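Local coordinates for protein amino Transferase (PDB 3ELE) that probably catalyses pyridoxal-5'-phosphate-dependent transfer of amino groups between amino acids and keto acids, at residues Y38-G43 with Y375-E380; G71-Q76 with Y285-S290; E80-I85 with L102-G107; R313-E318 with M381-M386. One frame throughout, in Å; residues are numbered along the deposited sequence.

From the N terminus, interaction 1 opens at residues 38-43, interaction 2 at 71-76 and interaction 3 at 80-85. Interaction 3 closes first, at 102-107, a short loop that brings helix 79-93 onto strand 102-105. It is nested inside interaction 2, which closes at 285-290 and lies against the second subunit; the two touch, with their centres about 10 Å apart. Interaction 4 opens at 313-318, after both have closed. Interaction 1, whose loop encloses interactions 2 and 3, closes at 375-380, and interaction 4 closes immediately afterwards at 381-386. Interactions 1 and 4 therefore cross along the chain, share helix 379-396 and touch, joining an N-terminal strand to two C-terminal helices.

Interaction 1. Residues Y38-G43 with Y375-E380; sequences YDFSIG and YCVDRE
Asp39 OD1 is gripped twice by Ser41: OG lies 2.6 Å from OD1, on its syn lone pair, and the backbone N donates to the same oxygen from above the carboxylate plane. The second bond closes an Asx turn, a natural use of a short carboxylate, and bends the chain just after strand 38-39. The carbonyl of Asp39 itself meets residues 375-380, Val377 CG1 lying 3.6 Å from Asp39 O. With CG1 anti to its own carbonyl carbon (chi1 -59°), the branched valine also has CG1 4.4 Å from Phe40 CD1. Further along, Cys376 SG packs 3.9 Å from Gly43 CA, the sulfur being a compact apolar filler beside a bare backbone. Asp378 then N-caps helix 379-396, its OD1 accepting from Glu380 N at 3.1 Å through the anti lone pair. Phe40 also meets the ring of Phe389 in that helix. Packing of an N-terminal segment against the C-terminal part of the chain is consistent with the small domain of a fold type I PLP enzyme.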
loop_
_atom_site.group_PDB
_atom_site.type_symbol
_atom_site.label_atom_id
_atom_site.label_comp_id
_atom_site.label_asym_id
_atom_site.label_seq_id
_atom_site.Cartn_x
_atom_site.Cartn_y
_atom_site.Cartn_z
ATOM N N TYR A 38 -8.206 -3.514 -33.041
ATOM C CA TYR A 38 -8.728 -4.641 -32.261
ATOM C C TYR A 38 -7.767 -4.947 -31.129
ATOM O O TYR A 38 -6.914 -5.848 -31.196
ATOM C CB TYR A 38 -9.018 -5.811 -33.197
ATOM C CG TYR A 38 -9.770 -5.314 -34.429
ATOM C CD1 TYR A 38 -11.090 -4.897 -34.335
ATOM C CD2 TYR A 38 -9.134 -5.209 -35.670
ATOM C CE1 TYR A 38 -11.796 -4.398 -35.475
ATOM C CE2 TYR A 38 -9.836 -4.724 -36.838
ATOM C CZ TYR A 38 -11.158 -4.314 -36.723
ATOM O OH TYR A 38 -11.837 -3.842 -37.863
ATOM N N ASP A 39 -7.943 -4.160 -30.073
ATOM C CA ASP A 39 -7.110 -4.218 -28.888
ATOM C C ASP A 39 -7.608 -5.212 -27.850
ATOM O O ASP A 39 -8.576 -4.931 -27.119
ATOM C CB ASP A 39 -7.006 -2.811 -28.285
ATOM C CG ASP A 39 -6.124 -2.743 -27.064
ATOM O OD1 ASP A 39 -5.305 -3.670 -26.811
ATOM O OD2 ASP A 39 -6.262 -1.712 -26.355
ATOM N N PHE A 40 -6.905 -6.355 -27.781
ATOM C CA PHE A 40 -7.146 -7.396 -26.792
ATOM C C PHE A 40 -5.964 -7.509 -25.819
ATOM O O PHE A 40 -5.783 -8.571 -25.224
ATOM C CB PHE A 40 -7.338 -8.765 -27.471
ATOM C CG PHE A 40 -8.374 -8.787 -28.556
ATOM C CD1 PHE A 40 -9.719 -9.030 -28.266
ATOM C CD2 PHE A 40 -7.997 -8.634 -29.882
ATOM C CE1 PHE A 40 -10.666 -9.081 -29.281
ATOM C CE2 PHE A 40 -8.939 -8.671 -30.905
ATOM C CZ PHE A 40 -10.271 -8.900 -30.602
ATOM N N SER A 41 -5.201 -6.427 -25.605
ATOM C CA SER A 41 -3.979 -6.464 -24.775
ATOM C C SER A 41 -4.160 -6.374 -23.240
ATOM O O SER A 41 -4.126 -7.396 -22.573
ATOM C CB SER A 41 -2.964 -5.413 -25.261
ATOM O OG SER A 41 -3.432 -4.096 -25.023
ATOM N N ILE A 42 -4.345 -5.173 -22.687
ATOM C CA ILE A 42 -4.426 -4.988 -21.215
ATOM C C ILE A 42 -5.702 -5.588 -20.585
ATOM O O ILE A 42 -6.794 -5.446 -21.136
ATOM C CB ILE A 42 -4.206 -3.490 -20.754
ATOM C CG1 ILE A 42 -5.286 -2.539 -21.287
ATOM C CG2 ILE A 42 -2.794 -2.997 -21.175
ATOM C CD1 ILE A 42 -5.071 -1.065 -20.856
ATOM N N GLY A 43 -5.527 -6.254 -19.439
ATOM C CA GLY A 43 -6.603 -6.932 -18.723
ATOM C C GLY A 43 -7.349 -6.125 -17.675
ATOM O O GLY A 43 -7.425 -6.551 -16.518
ATOM N N TYR A 375 -10.710 -10.485 -23.256
ATOM C CA TYR A 375 -12.080 -10.186 -23.767
ATOM C C TYR A 375 -12.924 -9.307 -22.845
ATOM O O TYR A 375 -14.140 -9.148 -23.078
ATOM C CB TYR A 375 -12.806 -11.428 -24.288
ATOM C CG TYR A 375 -12.914 -12.570 -23.332
ATOM C CD1 TYR A 375 -13.980 -12.645 -22.430
ATOM C CD2 TYR A 375 -11.985 -13.604 -23.339
ATOM C CE1 TYR A 375 -14.093 -13.713 -21.540
ATOM C CE2 TYR A 375 -12.117 -14.696 -22.454
ATOM C CZ TYR A 375 -13.186 -14.733 -21.562
ATOM O OH TYR A 375 -13.347 -15.768 -20.663
ATOM N N CYS A 376 -12.260 -8.640 -21.890
ATOM C CA CYS A 376 -12.825 -7.533 -21.093
ATOM C C CYS A 376 -12.776 -6.283 -22.035
ATOM O O CYS A 376 -12.142 -5.238 -21.771
ATOM C CB CYS A 376 -12.019 -7.344 -19.799
ATOM S SG CYS A 376 -10.199 -7.442 -20.031
ATOM N N VAL A 377 -13.484 -6.429 -23.146
ATOM C CA VAL A 377 -13.477 -5.495 -24.265
ATOM C C VAL A 377 -14.910 -5.319 -24.714
ATOM O O VAL A 377 -15.806 -6.014 -24.225
ATOM C CB VAL A 377 -12.637 -6.062 -25.459
ATOM C CG1 VAL A 377 -11.171 -6.345 -25.039
ATOM C CG2 VAL A 377 -13.296 -7.335 -26.055
ATOM N N ASP A 378 -15.106 -4.428 -25.683
ATOM C CA ASP A 378 -16.421 -4.140 -26.211
ATOM C C ASP A 378 -16.873 -5.295 -27.108
ATOM O O ASP A 378 -16.133 -5.719 -28.001
ATOM C CB ASP A 378 -16.388 -2.830 -26.997
ATOM C CG ASP A 378 -17.761 -2.226 -27.187
ATOM O OD1 ASP A 378 -18.673 -2.877 -27.761
ATOM O OD2 ASP A 378 -17.917 -1.055 -26.774
ATOM N N ARG A 379 -18.094 -5.779 -26.868
ATOM C CA ARG A 379 -18.694 -6.884 -27.624
ATOM C C ARG A 379 -18.676 -6.643 -29.143
ATOM O O ARG A 379 -18.334 -7.543 -29.900
ATOM C CB ARG A 379 -20.133 -7.144 -27.131
ATOM C CG ARG A 379 -20.850 -8.308 -27.824
ATOM C CD ARG A 379 -22.188 -8.680 -27.164
ATOM N NE ARG A 379 -22.801 -9.795 -27.894
ATOM C CZ ARG A 379 -23.583 -9.696 -28.975
ATOM N NH1 ARG A 379 -23.926 -8.503 -29.501
ATOM N NH2 ARG A 379 -24.045 -10.816 -29.546
ATOM N N GLU A 380 -19.022 -5.428 -29.572
ATOM C CA GLU A 380 -19.062 -5.089 -31.007
ATOM C C GLU A 380 -17.665 -5.111 -31.653
ATOM O O GLU A 380 -17.559 -5.445 -32.835
ATOM C CB GLU A 380 -19.787 -3.753 -31.273
ATOM C CG GLU A 380 -21.163 -3.589 -30.579
ATOM C CD GLU A 380 -22.073 -4.818 -30.684
ATOM O OE1 GLU A 380 -22.519 -5.150 -31.799
ATOM O OE2 GLU A 380 -22.354 -5.435 -29.630
#

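Interaction 2. Residues G71-Q76 with Y285-S290; sequences GYTSAQ and YVCAPS. With PLP (pyridoxal-5'-phosphate), chain H.
Thr73 and Cys287 make the tight part of this contact, Thr73 OG1 lying 3.1 Å from Cys287 CB. With OG1 between its backbone N and carbonyl carbon (chi1 62°), Thr73 bonds to Ser74 O and to Gln293, while its methyl CG2 packs 3.6 Å from Ser290 OG. That hydroxyl, bonded to Leu69 O, also approaches Gly71 O. An alanine at Thr73 would probably leave Gln293 without one of its partners and open a gap beside Cys287 and Ser290. The Ala75 side is looser: Ala75 CA makes a 3.4 Å CA-H...O contact with Val286 O, and a water donates to Ala75 O while accepting from Ala288 N. Tyr72 passes obliquely by Val286 CG1 and extends its phenol to the PLP phosphate, its OH donating to O2P at 2.6 Å; that cofactor is otherwise held by the second subunit. The two loops lie between helices 66-70 and 79-93 and between 269-282 and 290-296, with Ala288 resting on strand 102-105 and Tyr285 on helix 108-119.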
loop_
_atom_site.group_PDB
_atom_site.type_symbol
_atom_site.label_atom_id
_atom_site.label_comp_id
_atom_site.label_asym_id
_atom_site.label_seq_id
_atom_site.Cartn_x
_atom_site.Cartn_y
_atom_site.Cartn_z
ATOM N N GLY A 71 -11.172 7.997 9.415
ATOM C CA GLY A 71 -10.084 7.729 10.348
ATOM C C GLY A 71 -9.356 6.434 10.099
ATOM O O GLY A 71 -9.833 5.591 9.344
ATOM N N TYR A 72 -8.204 6.269 10.740
ATOM C CA TYR A 72 -7.469 5.002 10.672
ATOM C C TYR A 72 -8.341 3.890 11.274
ATOM O O TYR A 72 -9.028 4.112 12.275
ATOM C CB TYR A 72 -6.185 4.993 11.529
ATOM C CG TYR A 72 -5.095 5.967 11.170
ATOM C CD1 TYR A 72 -4.387 5.832 9.980
ATOM C CD2 TYR A 72 -4.719 6.993 12.051
ATOM C CE1 TYR A 72 -3.350 6.719 9.636
ATOM C CE2 TYR A 72 -3.670 7.896 11.719
ATOM C CZ TYR A 72 -2.990 7.734 10.498
ATOM O OH TYR A 72 -1.963 8.575 10.135
ATOM N N THR A 73 -8.336 2.729 10.630
ATOM C CA THR A 73 -8.925 1.524 11.194
ATOM C C THR A 73 -7.699 0.883 11.905
ATOM O O THR A 73 -6.588 1.412 11.838
ATOM C CB THR A 73 -9.472 0.581 10.087
ATOM O OG1 THR A 73 -8.408 0.135 9.234
ATOM C CG2 THR A 73 -10.531 1.287 9.223
ATOM N N SER A 74 -7.889 -0.250 12.572
ATOM C CA SER A 74 -6.744 -1.023 13.088
ATOM C C SER A 74 -5.907 -1.488 11.869
ATOM O O SER A 74 -6.388 -1.443 10.704
ATOM C CB SER A 74 -7.237 -2.243 13.864
ATOM O OG SER A 74 -7.997 -3.087 12.997
ATOM N N ALA A 75 -4.679 -1.935 12.124
ATOM C CA ALA A 75 -3.783 -2.435 11.059
ATOM C C ALA A 75 -4.429 -3.520 10.178
ATOM O O ALA A 75 -4.341 -3.463 8.942
ATOM C CB ALA A 75 -2.487 -2.971 11.662
ATOM N N GLN A 76 -5.083 -4.475 10.839
ATOM C CA GLN A 76 -5.743 -5.597 10.189
ATOM C C GLN A 76 -7.098 -5.290 9.578
ATOM O O GLN A 76 -7.598 -6.117 8.843
ATOM C CB GLN A 76 -5.853 -6.828 11.121
ATOM C CG GLN A 76 -6.777 -6.737 12.369
ATOM C CD GLN A 76 -6.093 -6.189 13.619
ATOM O OE1 GLN A 76 -5.292 -5.257 13.555
ATOM N NE2 GLN A 76 -6.438 -6.750 14.759
ATOM N N TYR A 285 2.320 -0.344 4.924
ATOM C CA TYR A 285 0.851 -0.349 4.952
ATOM C C TYR A 285 0.410 0.004 6.360
ATOM O O TYR A 285 0.982 -0.508 7.318
ATOM C CB TYR A 285 0.240 -1.710 4.565
ATOM C CG TYR A 285 0.736 -2.371 3.301
ATOM C CD1 TYR A 285 1.125 -1.632 2.188
ATOM C CD2 TYR A 285 0.724 -3.764 3.173
ATOM C CE1 TYR A 285 1.542 -2.274 0.993
ATOM C CE2 TYR A 285 1.141 -4.396 1.971
ATOM C CZ TYR A 285 1.551 -3.617 0.891
ATOM O OH TYR A 285 1.964 -4.132 -0.317
ATOM N N VAL A 286 -0.576 0.898 6.482
ATOM C CA VAL A 286 -1.109 1.303 7.801
ATOM C C VAL A 286 -2.502 0.684 7.980
ATOM O O VAL A 286 -2.802 0.123 9.040
ATOM C CB VAL A 286 -1.081 2.813 7.979
ATOM C CG1 VAL A 286 -1.723 3.234 9.300
ATOM C CG2 VAL A 286 0.352 3.298 7.887
ATOM N N CYS A 287 -3.339 0.806 6.956
ATOM C CA CYS A 287 -4.628 0.120 6.901
ATOM C C CYS A 287 -5.221 0.233 5.498
ATOM O O CYS A 287 -4.833 1.132 4.750
ATOM C CB CYS A 287 -5.628 0.705 7.906
ATOM S SG CYS A 287 -6.172 2.417 7.637
ATOM N N ALA A 288 -6.167 -0.655 5.163
ATOM C CA ALA A 288 -6.892 -0.583 3.893
ATOM C C ALA A 288 -7.746 0.670 3.925
ATOM O O ALA A 288 -8.097 1.124 5.027
ATOM C CB ALA A 288 -7.769 -1.811 3.685
ATOM N N PRO A 289 -8.088 1.246 2.741
ATOM C CA PRO A 289 -8.885 2.466 2.758
ATOM C C PRO A 289 -10.218 2.315 3.528
ATOM O O PRO A 289 -11.059 1.463 3.200
ATOM C CB PRO A 289 -9.090 2.774 1.278
ATOM C CG PRO A 289 -7.945 2.135 0.608
ATOM C CD PRO A 289 -7.770 0.860 1.352
ATOM N N SER A 290 -10.358 3.151 4.548
ATOM C CA SER A 290 -11.466 3.106 5.502
ATOM C C SER A 290 -12.855 3.189 4.842
ATOM O O SER A 290 -13.748 2.433 5.205
ATOM C CB SER A 290 -11.280 4.211 6.544
ATOM O OG SER A 290 -12.207 4.086 7.600
HETATM N N1 PLP H . 5.148 11.096 9.714
HETATM C C2 PLP H . 4.834 11.526 11.006
HETATM C C2A PLP H . 5.803 12.395 11.724
HETATM C C3 PLP H . 3.613 11.156 11.592
HETATM O O3 PLP H . 3.294 11.603 12.844
HETATM C C4 PLP H . 2.715 10.331 10.872
HETATM C C4A PLP H . 1.445 9.882 11.562
HETATM O O4A PLP H . 1.346 8.722 11.975
HETATM C C5 PLP H . 3.065 9.910 9.554
HETATM C C6 PLP H . 4.297 10.290 8.983
HETATM C C5A PLP H . 2.184 9.008 8.724
HETATM O O4P PLP H . 1.143 9.657 8.036
HETATM P P PLP H . 0.260 8.747 7.017
HETATM O O1P PLP H . -0.250 9.585 5.874
HETATM O O2P PLP H . -0.892 8.195 7.797
HETATM O O3P PLP H . 1.077 7.600 6.496
HETATM O O HOH W 1 -6.344 -2.801 6.972
#

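Interaction 3. Residues E80-I85 with L102-G107; sequences ETRAAI and LYMTMG
Leu102 begins the strand by sliding past Arg82 in the opposite direction, its CB 3.7 Å from Arg82 CG. Its branched end turns to Ile85, whose CG2 lies 3.9 Å from Leu102 CD1, and Arg82 CD approaches Leu102 O, which is bonded to Tyr273 OH. Arginine suits this place because its methylenes cover leucine while its charged end goes elsewhere: the chain bends at chi3 (-70°), turning NE toward Gly77 O, and NH1 forms a salt bridge with Asp100. An alanine in place of Arg82 would probably leave Asp100 without its charge partner and expose a gap over Leu102. Tyr103 then points to the other face. Met104, a selenomethionine, returns to the helix: bent at chi2 and chi3 (-66°), it brings CE within 3.5 Å of both Thr81 CG2 and Ile85 CD1, meeting Ile85 tip to tip, a fit that suits a flexible unbranched side chain. Gly107 stands at the N-cap position of helix 108-119 and touches the cofactor. The 80-85 part of helix 79-93 crosses strand 102-105, outermost in this chain's sheet, at 116°, while helices 108-119 and 269-282 pack on the Tyr103 side and strand 258-261 runs antiparallel alongside.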
loop_
_atom_site.group_PDB
_atom_site.type_symbol
_atom_site.label_atom_id
_atom_site.label_comp_id
_atom_site.label_asym_id
_atom_site.label_seq_id
_atom_site.Cartn_x
_atom_site.Cartn_y
_atom_site.Cartn_z
ATOM N N GLU A 80 -15.793 -5.186 11.942
ATOM C CA GLU A 80 -17.083 -5.283 11.237
ATOM C C GLU A 80 -16.921 -5.702 9.771
ATOM O O GLU A 80 -17.752 -6.445 9.227
ATOM C CB GLU A 80 -17.880 -3.977 11.325
ATOM C CG GLU A 80 -18.310 -3.590 12.754
ATOM C CD GLU A 80 -17.275 -2.773 13.564
ATOM O OE1 GLU A 80 -16.153 -2.428 13.069
ATOM O OE2 GLU A 80 -17.617 -2.468 14.725
ATOM N N THR A 81 -15.849 -5.210 9.147
ATOM C CA THR A 81 -15.494 -5.576 7.785
ATOM C C THR A 81 -15.026 -7.039 7.741
ATOM O O THR A 81 -15.531 -7.828 6.937
ATOM C CB THR A 81 -14.461 -4.610 7.205
ATOM O OG1 THR A 81 -15.061 -3.304 7.165
ATOM C CG2 THR A 81 -14.023 -5.044 5.785
ATOM N N ARG A 82 -14.080 -7.384 8.610
ATOM C CA ARG A 82 -13.561 -8.750 8.707
ATOM C C ARG A 82 -14.655 -9.770 9.080
ATOM O O ARG A 82 -14.726 -10.850 8.464
ATOM C CB ARG A 82 -12.389 -8.803 9.689
ATOM C CG ARG A 82 -11.188 -8.079 9.154
ATOM C CD ARG A 82 -10.025 -8.118 10.064
ATOM N NE ARG A 82 -10.212 -7.312 11.275
ATOM C CZ ARG A 82 -10.200 -7.748 12.544
ATOM N NH1 ARG A 82 -10.003 -9.015 12.873
ATOM N NH2 ARG A 82 -10.379 -6.871 13.525
ATOM N N ALA A 83 -15.501 -9.407 10.054
ATOM C CA ALA A 83 -16.661 -10.232 10.481
ATOM C C ALA A 83 -17.618 -10.529 9.330
ATOM O O ALA A 83 -17.990 -11.674 9.139
ATOM C CB ALA A 83 -17.421 -9.567 11.643
ATOM N N ALA A 84 -17.968 -9.497 8.556
ATOM C CA ALA A 84 -18.845 -9.604 7.365
ATOM C C ALA A 84 -18.301 -10.542 6.278
ATOM O O ALA A 84 -19.081 -11.264 5.644
ATOM C CB ALA A 84 -19.095 -8.225 6.761
ATOM N N ILE A 85 -16.979 -10.521 6.068
ATOM C CA ILE A 85 -16.310 -11.426 5.098
ATOM C C ILE A 85 -16.269 -12.854 5.662
ATOM O O ILE A 85 -16.590 -13.783 4.943
ATOM C CB ILE A 85 -14.884 -10.974 4.752
ATOM C CG1 ILE A 85 -14.917 -9.638 4.023
ATOM C CG2 ILE A 85 -14.119 -12.039 3.879
ATOM C CD1 ILE A 85 -13.539 -9.002 3.849
ATOM N N LEU A 102 -8.993 -12.791 9.124
ATOM C CA LEU A 102 -8.826 -11.844 8.001
ATOM C C LEU A 102 -7.864 -10.713 8.311
ATOM O O LEU A 102 -7.746 -10.304 9.473
ATOM C CB LEU A 102 -10.179 -11.239 7.594
ATOM C CG LEU A 102 -11.176 -12.043 6.748
ATOM C CD1 LEU A 102 -10.535 -12.380 5.396
ATOM C CD2 LEU A 102 -11.677 -13.290 7.439
ATOM N N TYR A 103 -7.161 -10.246 7.272
ATOM C CA TYR A 103 -6.293 -9.053 7.345
ATOM C C TYR A 103 -6.635 -8.235 6.103
ATOM O O TYR A 103 -6.396 -8.710 4.999
ATOM C CB TYR A 103 -4.814 -9.452 7.384
ATOM C CG TYR A 103 -3.848 -8.295 7.504
ATOM C CD1 TYR A 103 -3.444 -7.588 6.382
ATOM C CD2 TYR A 103 -3.324 -7.914 8.724
ATOM C CE1 TYR A 103 -2.564 -6.522 6.465
ATOM C CE2 TYR A 103 -2.449 -6.847 8.819
ATOM C CZ TYR A 103 -2.063 -6.156 7.683
ATOM O OH TYR A 103 -1.185 -5.091 7.739
HETATM N N MSE A 104 -7.186 -7.034 6.278
HETATM C CA MSE A 104 -7.619 -6.206 5.150
HETATM C C MSE A 104 -6.410 -5.535 4.494
HETATM O O MSE A 104 -5.581 -4.944 5.181
HETATM C CB MSE A 104 -8.655 -5.156 5.565
HETATM C CG MSE A 104 -9.897 -5.732 6.288
HETATM SE SE MSE A 104 -10.766 -7.181 5.364
HETATM C CE MSE A 104 -11.376 -6.204 3.810
ATOM N N THR A 105 -6.345 -5.638 3.168
ATOM C CA THR A 105 -5.213 -5.155 2.380
ATOM C C THR A 105 -5.655 -4.181 1.292
ATOM O O THR A 105 -6.843 -4.009 1.036
ATOM C CB THR A 105 -4.449 -6.328 1.716
ATOM O OG1 THR A 105 -5.313 -6.985 0.775
ATOM C CG2 THR A 105 -3.914 -7.328 2.753
HETATM N N MSE A 106 -4.663 -3.582 0.647
HETATM C CA MSE A 106 -4.843 -2.629 -0.427
HETATM C C MSE A 106 -4.718 -3.315 -1.782
HETATM O O MSE A 106 -3.869 -2.952 -2.604
HETATM C CB MSE A 106 -3.842 -1.490 -0.234
HETATM C CG MSE A 106 -4.102 -0.787 1.131
HETATM SE SE MSE A 106 -3.133 0.812 1.341
HETATM C CE MSE A 106 -1.466 0.017 1.493
ATOM N N GLY A 107 -5.580 -4.311 -2.002
ATOM C CA GLY A 107 -5.611 -5.105 -3.225
ATOM C C GLY A 107 -4.788 -6.376 -3.144
ATOM O O GLY A 107 -4.055 -6.611 -2.170
#

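Interaction 4. Residues R313-E318 with M381-M386; sequences RDLLYE and MIKHSM
Leu315 and Leu316 form two bumps that meet Ile382 where helices 306-323 and 379-396 pack in the C-terminal part of this α/β fold, the axes of 313-318 and 381-386 nearly parallel, 6° apart in direction and 9.8 Å at closest approach. Ile382 CG2, anti to its backbone N, enters the hollow between the leucines, 3.8 Å from Leu316 CD1 and also close to Leu316 N and Leu315 CG. The branched isoleucine fits because one methyl can fill a shallow groove at the backbone. In return Leu315 CD2 rides over the shoulder of the second helix, 4.0 Å from Ile382 CB and 3.6 Å from Lys383 CG. Lys383 crosses Leu315 at about a right angle, its extended methylenes shielding the leucine while its amine ends near the like-charged Arg379. One turn on, Met386, a selenomethionine bent at chi2 (-63°), which turns SE, reaches with CE to 3.8 Å from Leu316 CD1 and near Leu316 O, a long, flexible side chain suited to reach across between the helices. Leu316 also touches Met336 of strand 335-339. Ser385 OG donates to Ile382 O at 2.6 Å, the donor tilted 29° from the carbonyl plane.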
loop_
_atom_site.group_PDB
_atom_site.type_symbol
_atom_site.label_atom_id
_atom_site.label_comp_id
_atom_site.label_asym_id
_atom_site.label_seq_id
_atom_site.Cartn_x
_atom_site.Cartn_y
_atom_site.Cartn_z
ATOM N N ARG A 313 -16.796 -14.154 -24.223
ATOM C CA ARG A 313 -16.057 -15.428 -24.331
ATOM C C ARG A 313 -16.612 -16.267 -25.467
ATOM O O ARG A 313 -15.866 -16.681 -26.335
ATOM C CB ARG A 313 -16.135 -16.272 -23.046
ATOM C CG ARG A 313 -15.256 -17.553 -23.070
ATOM C CD ARG A 313 -15.682 -18.593 -22.023
ATOM N NE ARG A 313 -17.083 -18.978 -22.183
ATOM C CZ ARG A 313 -17.728 -19.906 -21.471
ATOM N NH1 ARG A 313 -17.117 -20.619 -20.543
ATOM N NH2 ARG A 313 -19.012 -20.147 -21.713
ATOM N N ASP A 314 -17.923 -16.492 -25.442
ATOM C CA ASP A 314 -18.620 -17.314 -26.439
ATOM C C ASP A 314 -18.514 -16.754 -27.860
ATOM O O ASP A 314 -18.318 -17.498 -28.814
ATOM C CB ASP A 314 -20.104 -17.479 -26.049
ATOM C CG ASP A 314 -20.295 -18.237 -24.746
ATOM O OD1 ASP A 314 -19.346 -18.878 -24.301
ATOM O OD2 ASP A 314 -21.401 -18.221 -24.171
ATOM N N LEU A 315 -18.613 -15.437 -27.980
ATOM C CA LEU A 315 -18.513 -14.766 -29.278
ATOM C C LEU A 315 -17.086 -14.956 -29.842
ATOM O O LEU A 315 -16.925 -15.440 -30.948
ATOM C CB LEU A 315 -18.875 -13.286 -29.126
ATOM C CG LEU A 315 -19.132 -12.427 -30.358
ATOM C CD1 LEU A 315 -20.404 -12.913 -31.096
ATOM C CD2 LEU A 315 -19.331 -10.974 -29.907
ATOM N N LEU A 316 -16.068 -14.652 -29.041
ATOM C CA LEU A 316 -14.658 -14.805 -29.457
ATOM C C LEU A 316 -14.284 -16.270 -29.747
ATOM O O LEU A 316 -13.614 -16.562 -30.746
ATOM C CB LEU A 316 -13.712 -14.223 -28.382
ATOM C CG LEU A 316 -12.233 -14.031 -28.711
ATOM C CD1 LEU A 316 -12.091 -13.021 -29.872
ATOM C CD2 LEU A 316 -11.485 -13.567 -27.482
ATOM N N TYR A 317 -14.718 -17.183 -28.874
ATOM C CA TYR A 317 -14.434 -18.614 -29.041
ATOM C C TYR A 317 -15.083 -19.169 -30.317
ATOM O O TYR A 317 -14.417 -19.878 -31.086
ATOM C CB TYR A 317 -14.890 -19.425 -27.812
ATOM C CG TYR A 317 -14.604 -20.912 -27.916
ATOM C CD1 TYR A 317 -13.312 -21.404 -27.714
ATOM C CD2 TYR A 317 -15.619 -21.830 -28.222
ATOM C CE1 TYR A 317 -13.028 -22.755 -27.803
ATOM C CE2 TYR A 317 -15.334 -23.205 -28.326
ATOM C CZ TYR A 317 -14.027 -23.661 -28.104
ATOM O OH TYR A 317 -13.716 -25.016 -28.194
ATOM N N GLU A 318 -16.365 -18.848 -30.526
ATOM C CA GLU A 318 -17.104 -19.299 -31.706
ATOM C C GLU A 318 -16.467 -18.792 -33.005
ATOM O O GLU A 318 -16.251 -19.569 -33.924
ATOM C CB GLU A 318 -18.594 -18.892 -31.653
ATOM C CG GLU A 318 -19.425 -19.633 -30.602
HETATM N N MSE A 381 -16.623 -4.768 -30.881
HETATM C CA MSE A 381 -15.246 -4.807 -31.370
HETATM C C MSE A 381 -14.866 -6.266 -31.688
HETATM O O MSE A 381 -14.192 -6.517 -32.686
HETATM C CB MSE A 381 -14.272 -4.152 -30.363
HETATM C CG MSE A 381 -12.817 -4.127 -30.792
HETATM SE SE MSE A 381 -11.921 -5.855 -30.508
HETATM C CE MSE A 381 -11.270 -5.671 -28.675
ATOM N N ILE A 382 -15.297 -7.218 -30.843
ATOM C CA ILE A 382 -15.034 -8.658 -31.079
ATOM C C ILE A 382 -15.615 -9.099 -32.442
ATOM O O ILE A 382 -14.933 -9.766 -33.211
ATOM C CB ILE A 382 -15.592 -9.598 -29.959
ATOM C CG1 ILE A 382 -14.956 -9.287 -28.609
ATOM C CG2 ILE A 382 -15.307 -11.069 -30.302
ATOM C CD1 ILE A 382 -15.439 -10.199 -27.477
ATOM N N LYS A 383 -16.849 -8.678 -32.744
ATOM C CA LYS A 383 -17.495 -8.998 -34.038
ATOM C C LYS A 383 -16.797 -8.319 -35.222
ATOM O O LYS A 383 -16.574 -8.960 -36.256
ATOM C CB LYS A 383 -18.973 -8.596 -34.054
ATOM C CG LYS A 383 -19.826 -9.246 -32.979
ATOM C CD LYS A 383 -21.271 -8.905 -33.202
ATOM C CE LYS A 383 -22.160 -9.507 -32.152
ATOM N NZ LYS A 383 -23.586 -9.238 -32.505
ATOM N N HIS A 384 -16.425 -7.043 -35.043
ATOM C CA HIS A 384 -15.744 -6.279 -36.117
ATOM C C HIS A 384 -14.305 -6.779 -36.343
ATOM O O HIS A 384 -13.742 -6.579 -37.414
ATOM C CB HIS A 384 -15.747 -4.754 -35.874
ATOM C CG HIS A 384 -17.109 -4.177 -35.629
ATOM N ND1 HIS A 384 -17.359 -3.261 -34.630
ATOM C CD2 HIS A 384 -18.307 -4.456 -36.190
ATOM C CE1 HIS A 384 -18.644 -2.962 -34.622
ATOM N NE2 HIS A 384 -19.243 -3.673 -35.560
ATOM N N SER A 385 -13.721 -7.456 -35.353
ATOM C CA SER A 385 -12.364 -8.013 -35.478
ATOM C C SER A 385 -12.246 -9.270 -36.348
ATOM O O SER A 385 -11.137 -9.582 -36.799
ATOM C CB SER A 385 -11.798 -8.358 -34.106
ATOM O OG SER A 385 -12.403 -9.518 -33.555
HETATM N N MSE A 386 -13.360 -9.982 -36.579
HETATM C CA MSE A 386 -13.318 -11.302 -37.268
HETATM C C MSE A 386 -12.708 -11.342 -38.665
HETATM O O MSE A 386 -11.927 -12.249 -38.948
HETATM C CB MSE A 386 -14.671 -12.040 -37.186
HETATM C CG MSE A 386 -15.004 -12.470 -35.751
HETATM SE SE MSE A 386 -13.721 -13.743 -35.060
HETATM C CE MSE A 386 -13.967 -13.491 -33.173
#